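Local coordinates for protein glycosyltransferase (Rickettsia africae, PDB 7MI0) that probably acts as a GT-B-fold glycosyltransferase, moving a sugar unit from an activated donor to an acceptor, at residues P213-P218 with F242-V247; I291-S296 with L315-N320; A125-T130 with K151-V156. All coordinates share one frame; numbering follows the deposited sequence.

Interaction 1. Residues P213-P218 with F242-V247; sequences PIILMP and FYCLMV
Ile214 and Tyr243 open one face of this parallel strand pair, their side chains lying alongside each other and pointing the same way. With CG1 beside its backbone N and a bent second torsion (chi2 -56°), Ile214 brings CD1 to 3.8 Å from Tyr243 CB, close to the plane of the phenol ring and at its edge. The CG2 branch of Ile214 reaches Leu245 CD1 at 4.1 Å. Further along the same face, Leu216 holds CG anti to its backbone N (chi1 -173°), which carries CD1 across to Val247. There it meets Val247 CG2 at 3.6 Å, the two side chains crossing at about a right angle, and it also rests on Leu245 CB.

On the reverse face, Ile215 extends CD1 obliquely to Phe242 CD1 at 4.1 Å, while its CG2 lies against Cys244 SG. Five backbone hydrogen bonds form the ladder: Tyr243 N, Leu245 N and Val247 N donate to Pro213 O, Ile215 O and Met217 O respectively. Conversely, Ile215 N reaches Tyr243 O at 2.9 Å from above the carbonyl plane, and Met217 N reaches Leu245 O at 2.8 Å nearly along the C=O axis.

Helix 227-235 covers the Ile215 and Cys244 face, and helix 282-287 packs on the Leu216 and Val247 face. Strand 214-218, helix 227-235 and strand 243-247 form a beta-alpha-beta crossover of the Rossmann-like C-terminal domain of a GT-B fold.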
loop_
_atom_site.group_PDB
_atom_site.type_symbol
_atom_site.label_atom_id
_atom_site.label_comp_id
_atom_site.label_asym_id
_atom_site.label_seq_id
_atom_site.Cartn_x
_atom_site.Cartn_y
_atom_site.Cartn_z
ATOM N N PRO A 213 -0.059 -14.751 23.827
ATOM C CA PRO A 213 0.252 -13.719 22.827
ATOM C C PRO A 213 -0.414 -14.006 21.488
ATOM O O PRO A 213 -0.493 -15.152 21.043
ATOM C CB PRO A 213 1.779 -13.788 22.711
ATOM C CG PRO A 213 2.237 -14.467 23.966
ATOM C CD PRO A 213 1.151 -15.434 24.314
ATOM N N ILE A 214 -0.880 -12.945 20.837
ATOM C CA ILE A 214 -1.622 -13.042 19.585
ATOM C C ILE A 214 -0.733 -12.548 18.453
ATOM O O ILE A 214 -0.227 -11.422 18.498
ATOM C CB ILE A 214 -2.937 -12.242 19.641
ATOM C CG1 ILE A 214 -3.787 -12.660 20.847
ATOM C CG2 ILE A 214 -3.711 -12.379 18.327
ATOM C CD1 ILE A 214 -4.101 -14.125 20.899
ATOM N N ILE A 215 -0.551 -13.385 17.436
ATOM C CA ILE A 215 0.244 -13.049 16.261
ATOM C C ILE A 215 -0.705 -12.824 15.094
ATOM O O ILE A 215 -1.430 -13.739 14.691
ATOM C CB ILE A 215 1.260 -14.150 15.932
ATOM C CG1 ILE A 215 2.169 -14.419 17.127
ATOM C CG2 ILE A 215 2.057 -13.770 14.700
ATOM C CD1 ILE A 215 3.032 -15.648 16.951
ATOM N N LEU A 216 -0.704 -11.616 14.550
ATOM C CA LEU A 216 -1.548 -11.285 13.413
ATOM C C LEU A 216 -0.689 -11.202 12.160
ATOM O O LEU A 216 0.272 -10.426 12.113
ATOM C CB LEU A 216 -2.287 -9.968 13.635
ATOM C CG LEU A 216 -3.318 -9.623 12.561
ATOM C CD1 LEU A 216 -4.466 -10.626 12.587
ATOM C CD2 LEU A 216 -3.823 -8.203 12.754
ATOM N N MET A 217 -1.026 -12.007 11.155
ATOM C CA MET A 217 -0.471 -11.812 9.821
ATOM C C MET A 217 -1.580 -11.339 8.895
ATOM O O MET A 217 -2.340 -12.162 8.359
ATOM C CB MET A 217 0.167 -13.091 9.280
ATOM C CG MET A 217 0.862 -12.850 7.959
ATOM S SD MET A 217 1.468 -14.362 7.219
ATOM C CE MET A 217 2.152 -13.719 5.694
ATOM N N PRO A 218 -1.733 -10.040 8.693
ATOM C CA PRO A 218 -2.731 -9.514 7.746
ATOM C C PRO A 218 -2.139 -9.461 6.339
ATOM O O PRO A 218 -1.599 -8.460 5.878
ATOM C CB PRO A 218 -3.033 -8.122 8.304
ATOM C CG PRO A 218 -2.024 -7.882 9.433
ATOM C CD PRO A 218 -0.995 -8.957 9.354
ATOM N N PHE A 242 0.777 -19.620 22.140
ATOM C CA PHE A 242 0.471 -18.443 21.334
ATOM C C PHE A 242 -0.774 -18.740 20.508
ATOM O O PHE A 242 -1.330 -19.841 20.557
ATOM C CB PHE A 242 1.655 -18.057 20.440
ATOM C CG PHE A 242 2.081 -19.144 19.491
ATOM C CD1 PHE A 242 1.484 -19.274 18.246
ATOM C CD2 PHE A 242 3.080 -20.038 19.844
ATOM C CE1 PHE A 242 1.874 -20.276 17.373
ATOM C CE2 PHE A 242 3.474 -21.042 18.975
ATOM C CZ PHE A 242 2.872 -21.159 17.738
ATOM N N TYR A 243 -1.204 -17.745 19.735
ATOM C CA TYR A 243 -2.343 -17.907 18.838
ATOM C C TYR A 243 -2.149 -16.989 17.644
ATOM O O TYR A 243 -2.106 -15.765 17.802
ATOM C CB TYR A 243 -3.660 -17.604 19.554
ATOM C CG TYR A 243 -4.883 -17.907 18.723
ATOM C CD1 TYR A 243 -5.157 -19.204 18.305
ATOM C CD2 TYR A 243 -5.769 -16.900 18.360
ATOM C CE1 TYR A 243 -6.276 -19.491 17.543
ATOM C CE2 TYR A 243 -6.895 -17.177 17.603
ATOM C CZ TYR A 243 -7.143 -18.475 17.196
ATOM O OH TYR A 243 -8.260 -18.756 16.441
ATOM N N CYS A 244 -2.035 -17.572 16.456
ATOM C CA CYS A 244 -1.730 -16.825 15.243
ATOM C C CYS A 244 -2.962 -16.713 14.359
ATOM O O CYS A 244 -3.604 -17.722 14.047
ATOM C CB CYS A 244 -0.598 -17.484 14.462
ATOM S SG CYS A 244 -0.204 -16.574 12.971
ATOM N N LEU A 245 -3.272 -15.488 13.943
ATOM C CA LEU A 245 -4.397 -15.200 13.064
ATOM C C LEU A 245 -3.890 -14.783 11.690
ATOM O O LEU A 245 -3.111 -13.829 11.572
ATOM C CB LEU A 245 -5.277 -14.092 13.644
ATOM C CG LEU A 245 -6.104 -14.420 14.883
ATOM C CD1 LEU A 245 -6.558 -13.136 15.542
ATOM C CD2 LEU A 245 -7.298 -15.274 14.503
ATOM N N MET A 246 -4.338 -15.493 10.656
ATOM C CA MET A 246 -4.050 -15.151 9.267
ATOM C C MET A 246 -5.326 -14.602 8.644
ATOM O O MET A 246 -6.248 -15.364 8.335
ATOM C CB MET A 246 -3.547 -16.369 8.498
ATOM C CG MET A 246 -2.145 -16.788 8.861
ATOM S SD MET A 246 -1.768 -18.457 8.300
ATOM C CE MET A 246 0.005 -18.476 8.537
ATOM N N VAL A 247 -5.382 -13.284 8.461
ATOM C CA VAL A 247 -6.570 -12.621 7.938
ATOM C C VAL A 247 -6.220 -11.947 6.618
ATOM O O VAL A 247 -5.220 -11.225 6.523
ATOM C CB VAL A 247 -7.156 -11.615 8.946
ATOM C CG1 VAL A 247 -7.669 -12.349 10.174
ATOM C CG2 VAL A 247 -6.119 -10.582 9.342
#

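Interaction 2. Residues I291-S296 with L315-N320; sequences IIISAS and LVIATN
Three nearly straight backbone hydrogen bonds define the parallel pairing. The donors Ile292 N, Ile317 N and Ser294 N lie 2.9 to 3.0 Å from Leu315 O, Ile292 O and Ile317 O respectively, each nearly along the C=O axis. A fourth, from Thr319 N to Ser294 O, is weak because its angle at the hydrogen falls to 132°.

The one side-chain hydrogen bond between the segments joins Thr319, the last residue of its strand, to Ser296 beyond the end of strand 291-294. Thr319 turns OG1 between its backbone N and carbonyl carbon (chi1 44°) and donates to Ser296 O at 2.8 Å, in the carbonyl plane and on a lone pair. That rotation leaves CG2 beside the backbone N, where it touches Ala295 CA at 3.6 Å, so OG1 bonds to, and CG2 packs on, residues following that strand.

Apolar contacts centre on Ile317, whose side chain points the same way as those of Ile291 and Ile293. Its CD1 meets Ile291 CG2 at 4.0 Å, and its CB takes Ile293 CD1 at 3.8 Å; Ile293 brings that methyl over by bending at chi2 (-68°). The other face carries Ile292, Val316, Ser294 and Ala318.

Helix 342-355 covers Ile291 and Ile317 through Leu345 and Cys352, whereas helix 304-311 packs on Ser294, Val316 and Ala318 through Ile306. Strands 214-218 and 335-337 flank the pair within the sheet.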
loop_
_atom_site.group_PDB
_atom_site.type_symbol
_atom_site.label_atom_id
_atom_site.label_comp_id
_atom_site.label_asym_id
_atom_site.label_seq_id
_atom_site.Cartn_x
_atom_site.Cartn_y
_atom_site.Cartn_z
ATOM N N ILE A 291 1.964 -8.978 18.142
ATOM C CA ILE A 291 3.027 -9.040 17.143
ATOM C C ILE A 291 2.397 -9.120 15.757
ATOM O O ILE A 291 1.519 -9.957 15.522
ATOM C CB ILE A 291 3.954 -10.246 17.381
ATOM C CG1 ILE A 291 4.621 -10.150 18.752
ATOM C CG2 ILE A 291 4.996 -10.348 16.276
ATOM C CD1 ILE A 291 5.197 -11.462 19.228
ATOM N N ILE A 292 2.854 -8.264 14.840
ATOM C CA ILE A 292 2.373 -8.231 13.460
ATOM C C ILE A 292 3.469 -8.759 12.545
ATOM O O ILE A 292 4.652 -8.467 12.753
ATOM C CB ILE A 292 1.956 -6.811 13.032
ATOM C CG1 ILE A 292 1.060 -6.172 14.090
ATOM C CG2 ILE A 292 1.220 -6.858 11.709
ATOM C CD1 ILE A 292 -0.240 -6.901 14.296
ATOM N N ILE A 293 3.077 -9.518 11.521
ATOM C CA ILE A 293 4.026 -10.233 10.672
ATOM C C ILE A 293 3.810 -9.846 9.215
ATOM O O ILE A 293 2.696 -9.975 8.691
ATOM C CB ILE A 293 3.909 -11.758 10.827
ATOM C CG1 ILE A 293 4.148 -12.182 12.279
ATOM C CG2 ILE A 293 4.883 -12.458 9.888
ATOM C CD1 ILE A 293 5.565 -11.973 12.765
ATOM N N SER A 294 4.874 -9.383 8.563
ATOM C CA SER A 294 4.988 -9.387 7.111
ATOM C C SER A 294 6.137 -10.314 6.756
ATOM O O SER A 294 7.281 -10.069 7.155
ATOM C CB SER A 294 5.242 -7.993 6.546
ATOM O OG SER A 294 5.811 -8.092 5.248
ATOM N N ALA A 295 5.835 -11.374 6.019
ATOM C CA ALA A 295 6.806 -12.422 5.744
ATOM C C ALA A 295 7.018 -12.616 4.248
ATOM O O ALA A 295 7.393 -13.704 3.810
ATOM C CB ALA A 295 6.375 -13.732 6.396
ATOM N N SER A 296 6.780 -11.570 3.459
ATOM C CA SER A 296 6.828 -11.699 2.008
ATOM C C SER A 296 8.222 -12.109 1.555
ATOM O O SER A 296 9.228 -11.564 2.020
ATOM C CB SER A 296 6.422 -10.383 1.346
ATOM O OG SER A 296 5.187 -9.915 1.857
ATOM N N LEU A 315 4.517 -4.581 18.205
ATOM C CA LEU A 315 5.816 -5.098 17.797
ATOM C C LEU A 315 5.685 -5.661 16.389
ATOM O O LEU A 315 4.867 -6.555 16.146
ATOM C CB LEU A 315 6.308 -6.165 18.769
ATOM C CG LEU A 315 6.652 -5.686 20.179
ATOM C CD1 LEU A 315 7.269 -6.822 20.980
ATOM C CD2 LEU A 315 7.579 -4.469 20.143
ATOM N N VAL A 316 6.479 -5.132 15.461
ATOM C CA VAL A 316 6.341 -5.416 14.036
ATOM C C VAL A 316 7.577 -6.162 13.551
ATOM O O VAL A 316 8.711 -5.746 13.822
ATOM C CB VAL A 316 6.134 -4.125 13.224
ATOM C CG1 VAL A 316 6.439 -4.372 11.758
ATOM C CG2 VAL A 316 4.710 -3.609 13.403
ATOM N N ILE A 317 7.352 -7.252 12.825
ATOM C CA ILE A 317 8.409 -8.073 12.249
ATOM C C ILE A 317 8.156 -8.165 10.748
ATOM O O ILE A 317 7.113 -8.678 10.323
ATOM C CB ILE A 317 8.443 -9.469 12.889
ATOM C CG1 ILE A 317 8.685 -9.368 14.392
ATOM C CG2 ILE A 317 9.495 -10.330 12.240
ATOM C CD1 ILE A 317 8.769 -10.718 15.072
ATOM N N ALA A 318 9.102 -7.667 9.945
ATOM C CA ALA A 318 8.956 -7.643 8.493
ATOM C C ALA A 318 10.200 -8.200 7.816
ATOM O O ALA A 318 11.322 -8.061 8.318
ATOM C CB ALA A 318 8.697 -6.230 7.974
ATOM N N THR A 319 9.989 -8.830 6.661
ATOM C CA THR A 319 11.103 -9.341 5.873
ATOM C C THR A 319 11.854 -8.192 5.222
ATOM O O THR A 319 11.253 -7.239 4.720
ATOM C CB THR A 319 10.614 -10.310 4.801
ATOM O OG1 THR A 319 9.441 -9.777 4.170
ATOM C CG2 THR A 319 10.290 -11.651 5.411
ATOM N N ASN A 320 13.181 -8.287 5.237
ATOM C CA ASN A 320 14.044 -7.223 4.730
ATOM C C ASN A 320 14.116 -7.337 3.211
ATOM O O ASN A 320 15.080 -7.841 2.631
ATOM C CB ASN A 320 15.422 -7.309 5.370
ATOM C CG ASN A 320 16.360 -6.247 4.858
ATOM O OD1 ASN A 320 15.935 -5.295 4.198
ATOM N ND2 ASN A 320 17.646 -6.398 5.154
#

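Interaction 3. Residues A125-T130 with K151-V156; sequences AKFLTT and KGKKVV
Strand 126-131 approaches its partner gradually: a water-mediated link at Phe127 gives way to a direct backbone bond at Thr129. The CA atoms of Phe127 and Lys153 are still 6.8 Å apart. Phe127 holds CG anti to its backbone N (chi1 -170°), and the aliphatic part of Lys153 crosses it obliquely. Lys153 CD lies in the plane of the ring at its edge, 3.8 Å from Phe127 CD2, and CE touches Phe127 CB. A bend at chi4 (56°) then takes Lys153 NZ back to Met149 O at the end of helix 139-149, with a weak bond to Lys151 O in the loop. Tyr117 meets the Phe127 ring edge-to-face.

The carbonyl of Phe127 does not reach the other backbone directly. A water spans the gap, donating to Phe127 O at 2.7 Å and accepting from Lys154 N at 3.1 Å.

Leu128 follows with CG anti to its backbone N, which brings CD1 to 3.4 Å from Lys154 O and on towards Val156 CG2. The charged end of Lys154 leads away, to Asp175 O.

With Thr129 the strands close up. Val156 N donates to Thr129 O at 2.7 Å, in the carbonyl plane, in the only direct hydrogen bond between the segments. Thr129 CB meets Val155 CG1 on the far face.

Thr130 lies alongside Val156, with OG1 3.5 Å from Val156 CB and CG2 against Val156 CG1. The same OG1 is hydrogen-bonded to His106 NE2 of strand 104-107.

The CA atoms of Thr130 and Val156 are 4.3 Å apart, so the strands widen towards their N-terminal ends; their axes cross at 27°. Strand 126-131, helix 139-149 and strand 154-157 form a beta-alpha-beta unit of the Rossmann-like N-terminal domain of a GT-B fold.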
loop_
_atom_site.group_PDB
_atom_site.type_symbol
_atom_site.label_atom_id
_atom_site.label_comp_id
_atom_site.label_asym_id
_atom_site.label_seq_id
_atom_site.Cartn_x
_atom_site.Cartn_y
_atom_site.Cartn_z
ATOM N N ALA A 125 -2.774 20.999 -20.343
ATOM C CA ALA A 125 -2.639 20.215 -19.125
ATOM C C ALA A 125 -1.216 19.687 -18.970
ATOM O O ALA A 125 -0.448 19.588 -19.931
ATOM C CB ALA A 125 -3.633 19.054 -19.127
ATOM N N LYS A 126 -0.872 19.354 -17.730
ATOM C CA LYS A 126 0.417 18.787 -17.368
ATOM C C LYS A 126 0.262 17.302 -17.059
ATOM O O LYS A 126 -0.836 16.811 -16.774
ATOM C CB LYS A 126 1.012 19.512 -16.160
ATOM C CG LYS A 126 1.072 21.024 -16.302
ATOM C CD LYS A 126 2.121 21.447 -17.306
ATOM C CE LYS A 126 2.363 22.945 -17.239
ATOM N NZ LYS A 126 3.535 23.358 -18.064
ATOM N N PHE A 127 1.390 16.594 -17.093
ATOM C CA PHE A 127 1.420 15.136 -17.070
ATOM C C PHE A 127 2.234 14.668 -15.875
ATOM O O PHE A 127 3.448 14.896 -15.820
ATOM C CB PHE A 127 2.020 14.604 -18.375
ATOM C CG PHE A 127 1.888 13.120 -18.559
ATOM C CD1 PHE A 127 0.643 12.522 -18.610
ATOM C CD2 PHE A 127 3.012 12.327 -18.721
ATOM C CE1 PHE A 127 0.522 11.153 -18.792
ATOM C CE2 PHE A 127 2.893 10.962 -18.904
ATOM C CZ PHE A 127 1.647 10.377 -18.940
ATOM N N LEU A 128 1.575 14.005 -14.928
ATOM C CA LEU A 128 2.229 13.477 -13.738
ATOM C C LEU A 128 2.010 11.976 -13.664
ATOM O O LEU A 128 0.879 11.505 -13.812
ATOM C CB LEU A 128 1.700 14.144 -12.464
ATOM C CG LEU A 128 2.336 13.626 -11.170
ATOM C CD1 LEU A 128 3.854 13.751 -11.234
ATOM C CD2 LEU A 128 1.782 14.347 -9.949
ATOM N N THR A 129 3.091 11.234 -13.422
ATOM C CA THR A 129 3.052 9.785 -13.263
ATOM C C THR A 129 3.483 9.412 -11.850
ATOM O O THR A 129 4.497 9.919 -11.351
ATOM C CB THR A 129 3.972 9.097 -14.276
ATOM O OG1 THR A 129 3.662 9.557 -15.595
ATOM C CG2 THR A 129 3.810 7.579 -14.215
ATOM N N THR A 130 2.720 8.526 -11.215
ATOM C CA THR A 130 3.118 7.888 -9.967
ATOM C C THR A 130 3.283 6.398 -10.217
ATOM O O THR A 130 2.395 5.760 -10.793
ATOM C CB THR A 130 2.090 8.119 -8.853
ATOM O OG1 THR A 130 1.910 9.525 -8.642
ATOM C CG2 THR A 130 2.561 7.477 -7.554
ATOM N N LYS A 151 10.394 14.752 -20.785
ATOM C CA LYS A 151 11.060 16.049 -20.812
ATOM C C LYS A 151 10.217 17.078 -20.068
ATOM O O LYS A 151 9.015 17.210 -20.319
ATOM C CB LYS A 151 11.298 16.504 -22.255
ATOM N N GLY A 152 10.847 17.804 -19.147
ATOM C CA GLY A 152 10.137 18.825 -18.393
ATOM C C GLY A 152 8.988 18.296 -17.567
ATOM O O GLY A 152 8.011 19.017 -17.334
ATOM N N LYS A 153 9.073 17.049 -17.120
ATOM C CA LYS A 153 8.025 16.419 -16.338
ATOM C C LYS A 153 8.633 15.854 -15.065
ATOM O O LYS A 153 9.857 15.781 -14.912
ATOM C CB LYS A 153 7.321 15.321 -17.145
ATOM C CG LYS A 153 6.876 15.794 -18.525
ATOM C CD LYS A 153 5.764 14.941 -19.106
ATOM C CE LYS A 153 5.114 15.642 -20.279
ATOM N NZ LYS A 153 6.108 16.006 -21.332
ATOM N N LYS A 154 7.763 15.470 -14.136
ATOM C CA LYS A 154 8.174 14.810 -12.907
ATOM C C LYS A 154 7.456 13.472 -12.787
ATOM O O LYS A 154 6.423 13.239 -13.417
ATOM C CB LYS A 154 7.889 15.682 -11.674
ATOM C CG LYS A 154 8.676 16.975 -11.634
ATOM C CD LYS A 154 9.723 16.939 -10.545
ATOM C CE LYS A 154 10.637 18.150 -10.610
ATOM N NZ LYS A 154 11.491 18.123 -11.832
ATOM N N VAL A 155 8.031 12.580 -11.983
ATOM C CA VAL A 155 7.412 11.303 -11.665
ATOM C C VAL A 155 7.466 11.116 -10.156
ATOM O O VAL A 155 8.326 11.671 -9.468
ATOM C CB VAL A 155 8.100 10.122 -12.378
ATOM C CG1 VAL A 155 7.845 10.182 -13.883
ATOM C CG2 VAL A 155 9.595 10.132 -12.076
ATOM N N VAL A 156 6.531 10.321 -9.641
ATOM C CA VAL A 156 6.432 10.053 -8.209
ATOM C C VAL A 156 6.654 8.567 -7.970
ATOM O O VAL A 156 6.026 7.727 -8.623
ATOM C CB VAL A 156 5.077 10.505 -7.631
ATOM C CG1 VAL A 156 4.882 9.958 -6.240
ATOM C CG2 VAL A 156 4.988 12.015 -7.605
HETATM O O HOH W 1 5.058 16.858 -14.925
#

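In the fold
Interactions 1 and 2 are adjacent pairs of the six-stranded C-terminal sheet, continuous because strand 214-218 lies beside strand 291-294. Leu216 N approaches Ile291 O at 2.9 Å and Leu216 O approaches Ile293 N at 3.0 Å, both probable hydrogen bonds. Every touching residue but Pro213 is buried in these two contacts. Interaction 3 belongs to the seven-stranded N-terminal sheet, with its centre about 42 Å from that of interaction 1 and 34 Å from that of interaction 2. Its lysine-bearing end is partly exposed. Interactions 1 and 2 both combine backbone ladders with aliphatic packing, and interaction 2 adds the Thr319 bond; interaction 3 has one direct bond and a water bridge.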